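Local structure of putative preprotein translocase, SecG subunit (Thermus thermophilus, 5AWW) at residues 4-7 with 8-12; 19-22 with 23-27; 52-55 with 56-60. The protein probably takes part in protein export as the SecG subunit of the membrane-embedded preprotein translocase, acting at an early step of translocation. One frame throughout, in Å; residues are numbered along the deposited sequence.

Contact 1. Residues 4-7 with 8-12; sequences LYTL and VILFY. With OLC ((2R)-2,3-dihydroxypropyl (9Z)-octadec-9-enoate), chain K.
Residues 4-7 and 8-12 are successive turns near the start of helix 3-25, and the carbonyls of Leu4, Tyr5, Thr6 and Leu7 accept in order from the amides of Val8, Ile9, Leu10 and Phe11. The four bonds are regular: Val8 N lies 2.9 Å from Leu4 O, and Phe11 N the same 2.9 Å from Leu7 O. One turn apart, Ile9 CD1 sits over one face of the Tyr5 ring in a CH-pi contact, 3.7 Å from its centroid and 20° off the normal, displaced toward the rim. CG of Tyr5 lies opposite the backbone N (chi1 -169°), which carries the ring out and slightly forward, toward the following turn, where the extended CG1-CD1 arm of Ile9 meets it. The acyl chain of a monoolein-type lipid runs past this ridge: its C17 meets the Tyr5 ring at the edge, 3.6 Å from CD2, and its C9 approaches Leu10 CD2 to 3.6 Å. Thr6 also borders the lipid, its CG2 4.0 Å from C13; its OG1 is hydrogen-bonded to Asp2 O, just before the helix, which would lower the cost of a hydroxyl beside hydrocarbon. Tyr5 also meets the ring of Trp73 and an aromatic side chain of another protein chain. With backbone polarity spent inside the helix and the threonine hydroxyl bonded to Asp2, the surface offered to lipid is largely hydrocarbon, as suits a predicted transmembrane helix.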
loop_
_atom_site.group_PDB
_atom_site.type_symbol
_atom_site.label_atom_id
_atom_site.label_comp_id
_atom_site.label_asym_id
_atom_site.label_seq_id
_atom_site.Cartn_x
_atom_site.Cartn_y
_atom_site.Cartn_z
ATOM N N LEU C 4 -32.922 24.335 -11.916
ATOM C CA LEU C 4 -32.951 22.885 -11.765
ATOM C C LEU C 4 -31.543 22.321 -11.611
ATOM O O LEU C 4 -31.249 21.595 -10.656
ATOM C CB LEU C 4 -33.652 22.242 -12.962
ATOM C CG LEU C 4 -33.844 20.728 -12.888
ATOM C CD1 LEU C 4 -34.613 20.359 -11.633
ATOM C CD2 LEU C 4 -34.557 20.217 -14.127
ATOM N N TYR C 5 -30.678 22.674 -12.556
ATOM C CA TYR C 5 -29.289 22.234 -12.549
ATOM C C TYR C 5 -28.574 22.698 -11.285
ATOM O O TYR C 5 -27.787 21.954 -10.701
ATOM C CB TYR C 5 -28.564 22.754 -13.791
ATOM C CG TYR C 5 -27.206 22.137 -14.022
ATOM C CD1 TYR C 5 -27.035 20.761 -13.998
ATOM C CD2 TYR C 5 -26.097 22.931 -14.290
ATOM C CE1 TYR C 5 -25.795 20.190 -14.218
ATOM C CE2 TYR C 5 -24.853 22.369 -14.515
ATOM C CZ TYR C 5 -24.708 20.999 -14.475
ATOM O OH TYR C 5 -23.473 20.432 -14.698
ATOM N N THR C 6 -28.857 23.929 -10.868
ATOM C CA THR C 6 -28.276 24.473 -9.649
ATOM C C THR C 6 -28.707 23.659 -8.437
ATOM O O THR C 6 -27.917 23.434 -7.526
ATOM C CB THR C 6 -28.672 25.944 -9.436
ATOM O OG1 THR C 6 -28.248 26.723 -10.562
ATOM C CG2 THR C 6 -28.027 26.497 -8.173
ATOM N N LEU C 7 -29.960 23.212 -8.438
ATOM C CA LEU C 7 -30.493 22.409 -7.341
ATOM C C LEU C 7 -29.854 21.025 -7.309
ATOM O O LEU C 7 -29.572 20.482 -6.237
ATOM C CB LEU C 7 -32.014 22.283 -7.455
ATOM C CG LEU C 7 -32.838 23.531 -7.134
ATOM C CD1 LEU C 7 -34.306 23.286 -7.424
ATOM C CD2 LEU C 7 -32.635 23.951 -5.687
ATOM N N VAL C 8 -29.634 20.457 -8.492
ATOM C CA VAL C 8 -28.941 19.180 -8.606
ATOM C C VAL C 8 -27.514 19.301 -8.073
ATOM O O VAL C 8 -27.039 18.438 -7.328
ATOM C CB VAL C 8 -28.905 18.685 -10.064
ATOM C CG1 VAL C 8 -28.037 17.440 -10.188
ATOM C CG2 VAL C 8 -30.313 18.411 -10.563
ATOM N N ILE C 9 -26.840 20.382 -8.450
ATOM C CA ILE C 9 -25.474 20.622 -8.005
ATOM C C ILE C 9 -25.427 20.832 -6.497
ATOM O O ILE C 9 -24.531 20.323 -5.825
ATOM C CB ILE C 9 -24.858 21.834 -8.724
ATOM C CG1 ILE C 9 -24.685 21.525 -10.211
ATOM C CG2 ILE C 9 -23.513 22.197 -8.115
ATOM C CD1 ILE C 9 -24.582 22.755 -11.069
ATOM N N LEU C 10 -26.396 21.573 -5.970
ATOM C CA LEU C 10 -26.491 21.792 -4.533
ATOM C C LEU C 10 -26.704 20.473 -3.803
ATOM O O LEU C 10 -26.157 20.263 -2.722
ATOM C CB LEU C 10 -27.622 22.768 -4.202
ATOM C CG LEU C 10 -27.329 24.252 -4.434
ATOM C CD1 LEU C 10 -28.569 25.093 -4.175
ATOM C CD2 LEU C 10 -26.172 24.714 -3.562
ATOM N N PHE C 11 -27.494 19.583 -4.395
ATOM C CA PHE C 11 -27.693 18.265 -3.808
ATOM C C PHE C 11 -26.396 17.467 -3.817
ATOM O O PHE C 11 -26.071 16.794 -2.843
ATOM C CB PHE C 11 -28.793 17.503 -4.544
ATOM C CG PHE C 11 -30.100 17.481 -3.809
ATOM C CD1 PHE C 11 -31.047 18.469 -4.020
ATOM C CD2 PHE C 11 -30.376 16.480 -2.893
ATOM C CE1 PHE C 11 -32.248 18.453 -3.339
ATOM C CE2 PHE C 11 -31.575 16.459 -2.209
ATOM C CZ PHE C 11 -32.510 17.445 -2.431
ATOM N N TYR C 12 -25.661 17.558 -4.919
ATOM C CA TYR C 12 -24.361 16.903 -5.061
ATOM C C TYR C 12 -23.386 17.357 -3.976
ATOM O O TYR C 12 -22.776 16.539 -3.282
ATOM C CB TYR C 12 -23.794 17.200 -6.451
ATOM C CG TYR C 12 -22.602 16.371 -6.859
ATOM C CD1 TYR C 12 -22.714 15.000 -7.041
ATOM C CD2 TYR C 12 -21.372 16.965 -7.101
ATOM C CE1 TYR C 12 -21.626 14.239 -7.428
ATOM C CE2 TYR C 12 -20.280 16.215 -7.491
ATOM C CZ TYR C 12 -20.412 14.852 -7.653
ATOM O OH TYR C 12 -19.327 14.104 -8.040
HETATM C C18 OLC K . -23.910 26.225 -15.564
HETATM C C10 OLC K . -22.831 26.355 -5.712
HETATM C C9 OLC K . -23.219 26.535 -4.452
HETATM C C17 OLC K . -24.678 26.224 -14.259
HETATM C C11 OLC K . -23.873 26.287 -6.801
HETATM C C8 OLC K . -22.196 26.600 -3.342
HETATM C C16 OLC K . -23.787 26.652 -13.099
HETATM C C12 OLC K . -23.298 26.797 -8.116
HETATM C C7 OLC K . -22.625 27.627 -2.304
HETATM C C15 OLC K . -24.506 26.457 -11.770
HETATM C C13 OLC K . -24.192 26.385 -9.279
HETATM C C6 OLC K . -21.713 27.563 -1.086
HETATM C C14 OLC K . -23.604 26.844 -10.605
#

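Contact 2. Residues 19-22 with 23-27; sequences LVYL and VLVQE
Val25 lays its CG2 methyl over one face of the Tyr21 ring, 3.8 Å from the centroid and 19° off the normal, in a CH-pi contact one helical turn apart. Val25 CG2 is shifted toward the rim, and of the ring atoms Tyr21 CE2 is nearest to it, at 3.6 Å. Two torsions make the meeting possible: Tyr21 holds CG trans to its backbone N (chi1 -179°), which sends the ring along the helix toward the following turn, and Val25 keeps CG2 on the N side, where it points back at the ring. Branching at CB puts a methyl one bond further out, short enough to lie on the ring one turn earlier. Next to this pair, Val20 and Leu24 run side by side, CG1 of Val20 touching CD1 of Leu24 at 3.8 Å; both also pack on apolar side chains of another protein chain. This is the C-terminal end of helix 3-25, the first predicted membrane-spanning helix of SecG. The amides of Val23, Leu24 and Val25 still bond to carbonyls four residues back, and Gln26 N closes the series on Leu22 O at 3.1 Å. Gln26 then leaves helical geometry as the centre of an inverse gamma turn. Its chain, extended beyond CG, carries the amide to other partners: OE1 is hydrogen-bonded to an aromatic side chain of another protein chain, NE2 weakly to Leu52 O.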
loop_
_atom_site.group_PDB
_atom_site.type_symbol
_atom_site.label_atom_id
_atom_site.label_comp_id
_atom_site.label_asym_id
_atom_site.label_seq_id
_atom_site.Cartn_x
_atom_site.Cartn_y
_atom_site.Cartn_z
ATOM N N LEU C 19 -21.312 13.419 3.530
ATOM C CA LEU C 19 -20.537 12.187 3.472
ATOM C C LEU C 19 -19.188 12.372 4.165
ATOM O O LEU C 19 -18.729 11.496 4.903
ATOM C CB LEU C 19 -20.339 11.748 2.023
ATOM C CG LEU C 19 -20.032 10.267 1.809
ATOM C CD1 LEU C 19 -21.155 9.407 2.366
ATOM C CD2 LEU C 19 -19.815 9.981 0.335
ATOM N N VAL C 20 -18.564 13.522 3.926
ATOM C CA VAL C 20 -17.324 13.878 4.605
ATOM C C VAL C 20 -17.517 13.876 6.114
ATOM O O VAL C 20 -16.712 13.305 6.853
ATOM C CB VAL C 20 -16.812 15.263 4.170
ATOM C CG1 VAL C 20 -15.553 15.634 4.944
ATOM C CG2 VAL C 20 -16.549 15.280 2.679
ATOM N N TYR C 21 -18.593 14.515 6.565
ATOM C CA TYR C 21 -18.900 14.584 7.989
ATOM C C TYR C 21 -19.054 13.187 8.577
ATOM O O TYR C 21 -18.448 12.866 9.599
ATOM C CB TYR C 21 -20.171 15.405 8.231
ATOM C CG TYR C 21 -20.540 15.542 9.693
ATOM C CD1 TYR C 21 -19.972 16.533 10.484
ATOM C CD2 TYR C 21 -21.459 14.680 10.281
ATOM C CE1 TYR C 21 -20.306 16.660 11.821
ATOM C CE2 TYR C 21 -21.798 14.799 11.617
ATOM C CZ TYR C 21 -21.220 15.790 12.382
ATOM O OH TYR C 21 -21.559 15.909 13.712
ATOM N N LEU C 22 -19.855 12.356 7.917
ATOM C CA LEU C 22 -20.109 10.998 8.386
ATOM C C LEU C 22 -18.836 10.163 8.466
ATOM O O LEU C 22 -18.637 9.424 9.428
ATOM C CB LEU C 22 -21.122 10.299 7.479
ATOM C CG LEU C 22 -22.571 10.777 7.553
ATOM C CD1 LEU C 22 -23.424 9.976 6.590
ATOM C CD2 LEU C 22 -23.108 10.662 8.970
ATOM N N VAL C 23 -17.982 10.280 7.454
ATOM C CA VAL C 23 -16.734 9.521 7.432
ATOM C C VAL C 23 -15.785 9.988 8.538
ATOM O O VAL C 23 -15.216 9.168 9.263
ATOM C CB VAL C 23 -16.037 9.629 6.059
ATOM C CG1 VAL C 23 -14.634 9.045 6.118
ATOM C CG2 VAL C 23 -16.865 8.925 4.995
ATOM N N LEU C 24 -15.630 11.303 8.675
ATOM C CA LEU C 24 -14.771 11.871 9.712
ATOM C C LEU C 24 -15.240 11.504 11.122
ATOM O O LEU C 24 -14.424 11.229 12.000
ATOM C CB LEU C 24 -14.696 13.393 9.566
ATOM C CG LEU C 24 -13.800 13.892 8.431
ATOM C CD1 LEU C 24 -13.817 15.409 8.337
ATOM C CD2 LEU C 24 -12.383 13.380 8.629
ATOM N N VAL C 25 -16.554 11.499 11.329
ATOM C CA VAL C 25 -17.131 11.151 12.626
ATOM C C VAL C 25 -16.855 9.692 12.993
ATOM O O VAL C 25 -16.490 9.389 14.132
ATOM C CB VAL C 25 -18.656 11.409 12.650
ATOM C CG1 VAL C 25 -19.317 10.669 13.805
ATOM C CG2 VAL C 25 -18.938 12.900 12.736
ATOM N N GLN C 26 -17.023 8.792 12.029
ATOM C CA GLN C 26 -16.775 7.375 12.268
ATOM C C GLN C 26 -15.286 7.101 12.438
ATOM O O GLN C 26 -14.632 6.584 11.532
ATOM C CB GLN C 26 -17.337 6.526 11.128
ATOM C CG GLN C 26 -18.832 6.667 10.931
ATOM C CD GLN C 26 -19.380 5.678 9.926
ATOM O OE1 GLN C 26 -19.021 4.501 9.938
ATOM N NE2 GLN C 26 -20.252 6.152 9.044
ATOM N N GLU C 27 -14.758 7.455 13.605
ATOM C CA GLU C 27 -13.350 7.236 13.910
ATOM C C GLU C 27 -13.095 5.770 14.235
ATOM O O GLU C 27 -13.823 5.169 15.023
ATOM C CB GLU C 27 -12.908 8.125 15.074
ATOM C CG GLU C 27 -13.124 9.607 14.833
ATOM C CD GLU C 27 -12.566 10.471 15.947
ATOM O OE1 GLU C 27 -11.769 9.957 16.759
ATOM O OE2 GLU C 27 -12.926 11.666 16.012
#

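Contact 3. Residues 52-55 with 56-60; sequences LYRL and TVILG. With OLC ((2R)-2,3-dihydroxypropyl (9Z)-octadec-9-enoate), chain M; OLC ((2R)-2,3-dihydroxypropyl (9Z)-octadec-9-enoate), chain L.
Leu52 and Thr56 meet through their backbones one turn apart near the start of helix 50-72, the second helix of the SecG transmembrane hairpin. Thr56 N donates to Leu52 O at 2.9 Å. The threonine side chain folds back on the same turn: with chi1 at 39°, OG1 stands between its own N and carbonyl carbon. OG1 thus lies near the carbonyls of Leu52 and Tyr53, keeping the polarity of this buried side chain within its own helix. Tyr53 comes next. Its carbonyl accepts from Val57 N, and its ring lies alongside Val57, whose CG2 is over one face, 4.2 Å from Tyr53 CE1. Its hydroxyl reaches a lipid chain, with Tyr53 OH 3.3 Å from C6 of that lipid, while an aromatic side chain of another protein chain also meets the ring. Tyrosine thus offers a flat apolar face to valine and carries its oxygen out beyond it. Arg54 runs alongside Ile58, bending at chi3 (45°), which brings NH1 to the CD1 methyl. A second lipid approaches the same guanidinium obliquely through its C3, so the guanidinium, not the stem, meets both the Ile58 methyl and the lipid; the long side chain of this exposed residue carries the charge to the head-group end of the acyl chain. Leu55 and Leu59 lie side by side on the flank facing helix 3-25, where both pack on Leu22. There CG of Leu55 is 4.0 Å from CD1 of Leu59.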
loop_
_atom_site.group_PDB
_atom_site.type_symbol
_atom_site.label_atom_id
_atom_site.label_comp_id
_atom_site.label_asym_id
_atom_site.label_seq_id
_atom_site.Cartn_x
_atom_site.Cartn_y
_atom_site.Cartn_z
ATOM N N LEU C 52 -25.119 4.883 10.784
ATOM C CA LEU C 52 -24.241 5.700 9.957
ATOM C C LEU C 52 -23.507 4.853 8.920
ATOM O O LEU C 52 -23.097 5.363 7.885
ATOM C CB LEU C 52 -23.231 6.461 10.819
ATOM C CG LEU C 52 -23.725 7.625 11.686
ATOM C CD1 LEU C 52 -24.472 7.140 12.924
ATOM C CD2 LEU C 52 -22.562 8.524 12.079
ATOM N N TYR C 53 -23.334 3.566 9.207
ATOM C CA TYR C 53 -22.768 2.633 8.234
ATOM C C TYR C 53 -23.689 2.540 7.020
ATOM O O TYR C 53 -23.287 2.811 5.879
ATOM C CB TYR C 53 -22.568 1.247 8.861
ATOM C CG TYR C 53 -22.140 0.165 7.890
ATOM C CD1 TYR C 53 -23.081 -0.592 7.198
ATOM C CD2 TYR C 53 -20.796 -0.113 7.678
ATOM C CE1 TYR C 53 -22.695 -1.582 6.313
ATOM C CE2 TYR C 53 -20.400 -1.104 6.794
ATOM C CZ TYR C 53 -21.352 -1.835 6.115
ATOM O OH TYR C 53 -20.962 -2.821 5.237
ATOM N N ARG C 54 -24.933 2.157 7.286
ATOM C CA ARG C 54 -25.943 2.011 6.248
ATOM C C ARG C 54 -26.187 3.350 5.552
ATOM O O ARG C 54 -26.390 3.404 4.332
ATOM C CB ARG C 54 -27.241 1.462 6.849
ATOM C CG ARG C 54 -28.104 0.671 5.877
ATOM C CD ARG C 54 -29.433 0.294 6.517
ATOM N NE ARG C 54 -30.025 1.428 7.222
ATOM C CZ ARG C 54 -30.854 2.307 6.667
ATOM N NH1 ARG C 54 -31.202 2.184 5.393
ATOM N NH2 ARG C 54 -31.339 3.309 7.391
ATOM N N LEU C 55 -26.147 4.430 6.330
ATOM C CA LEU C 55 -26.339 5.767 5.781
ATOM C C LEU C 55 -25.207 6.151 4.836
ATOM O O LEU C 55 -25.438 6.786 3.807
ATOM C CB LEU C 55 -26.453 6.802 6.901
ATOM C CG LEU C 55 -26.697 8.242 6.449
ATOM C CD1 LEU C 55 -27.930 8.327 5.563
ATOM C CD2 LEU C 55 -26.834 9.161 7.649
ATOM N N THR C 56 -23.983 5.768 5.185
ATOM C CA THR C 56 -22.839 6.069 4.341
ATOM C C THR C 56 -22.892 5.253 3.064
ATOM O O THR C 56 -22.541 5.753 2.001
ATOM C CB THR C 56 -21.497 5.806 5.051
ATOM O OG1 THR C 56 -21.596 4.619 5.843
ATOM C CG2 THR C 56 -21.129 6.976 5.945
ATOM N N VAL C 57 -23.326 3.999 3.159
ATOM C CA VAL C 57 -23.465 3.191 1.949
ATOM C C VAL C 57 -24.492 3.817 1.008
ATOM O O VAL C 57 -24.225 4.025 -0.188
ATOM C CB VAL C 57 -23.877 1.745 2.265
ATOM C CG1 VAL C 57 -24.154 0.987 0.978
ATOM C CG2 VAL C 57 -22.794 1.051 3.073
ATOM N N ILE C 58 -25.658 4.133 1.562
ATOM C CA ILE C 58 -26.725 4.771 0.798
ATOM C C ILE C 58 -26.270 6.079 0.153
ATOM O O ILE C 58 -26.527 6.319 -1.027
ATOM C CB ILE C 58 -27.952 5.046 1.686
ATOM C CG1 ILE C 58 -28.602 3.725 2.096
ATOM C CG2 ILE C 58 -28.956 5.931 0.962
ATOM C CD1 ILE C 58 -29.832 3.889 2.940
ATOM N N LEU C 59 -25.579 6.910 0.926
ATOM C CA LEU C 59 -25.125 8.204 0.433
ATOM C C LEU C 59 -23.989 8.056 -0.569
ATOM O O LEU C 59 -23.745 8.948 -1.381
ATOM C CB LEU C 59 -24.690 9.097 1.593
ATOM C CG LEU C 59 -25.829 9.673 2.431
ATOM C CD1 LEU C 59 -25.281 10.547 3.542
ATOM C CD2 LEU C 59 -26.791 10.456 1.552
ATOM N N GLY C 60 -23.291 6.929 -0.502
ATOM C CA GLY C 60 -22.249 6.627 -1.459
ATOM C C GLY C 60 -22.899 6.324 -2.791
ATOM O O GLY C 60 -22.480 6.834 -3.835
HETATM C C10 OLC M . -31.696 3.447 -1.036
HETATM C C9 OLC M . -32.721 2.707 -0.602
HETATM C C17 OLC M . -30.902 8.771 -7.710
HETATM C C11 OLC M . -31.227 3.426 -2.478
HETATM C C8 OLC M . -33.092 2.814 0.858
HETATM C C16 OLC M . -30.142 8.096 -6.577
HETATM C C12 OLC M . -30.853 4.840 -2.920
HETATM C C7 OLC M . -34.604 2.883 1.037
HETATM C C15 OLC M . -30.739 6.731 -6.260
HETATM C C13 OLC M . -30.892 4.975 -4.440
HETATM C C6 OLC M . -34.932 3.557 2.368
HETATM C C14 OLC M . -30.238 6.274 -4.896
HETATM C C5 OLC M . -34.378 2.770 3.557
HETATM C C4 OLC M . -34.470 3.582 4.852
HETATM C C3 OLC M . -34.285 2.754 6.131
HETATM C C18 OLC L . -21.617 2.811 -6.664
HETATM C C10 OLC L . -18.923 -0.522 0.261
HETATM C C9 OLC L . -19.153 -1.424 1.214
HETATM C C17 OLC L . -20.147 3.103 -6.450
HETATM C C11 OLC L . -20.063 0.215 -0.406
HETATM C C8 OLC L . -20.563 -1.728 1.662
HETATM C C16 OLC L . -19.616 2.394 -5.209
HETATM C C12 OLC L . -19.879 1.725 -0.265
HETATM C C7 OLC L . -20.768 -3.234 1.784
HETATM C C15 OLC L . -20.388 2.798 -3.955
HETATM C C13 OLC L . -20.510 2.467 -1.441
HETATM C C6 OLC L . -22.185 -3.559 2.250
HETATM C C14 OLC L . -19.840 2.049 -2.745
#

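Contacts 1 and 2 lie near the two ends of helix 3-25, with centres about 22 Å apart and no touch between them; contact 3 belongs to helix 50-72. Contacts 2 and 3 do touch, where Leu19 and Leu22 pack on Leu59, so together they join the two helices at the loop end of the hairpin. Contact 2 is the most buried and contact 3 the most superficial, though lipid touches all three. Each places a methyl over a tyrosine face, closely enough for CH-pi in contacts 1 and 2, more loosely in contact 3. Polar groups differ: Thr6 turns to Asp2, Gln26 to another chain and to Leu52, Thr56 stays on its own helix, and Arg54 lies at the lipid surface.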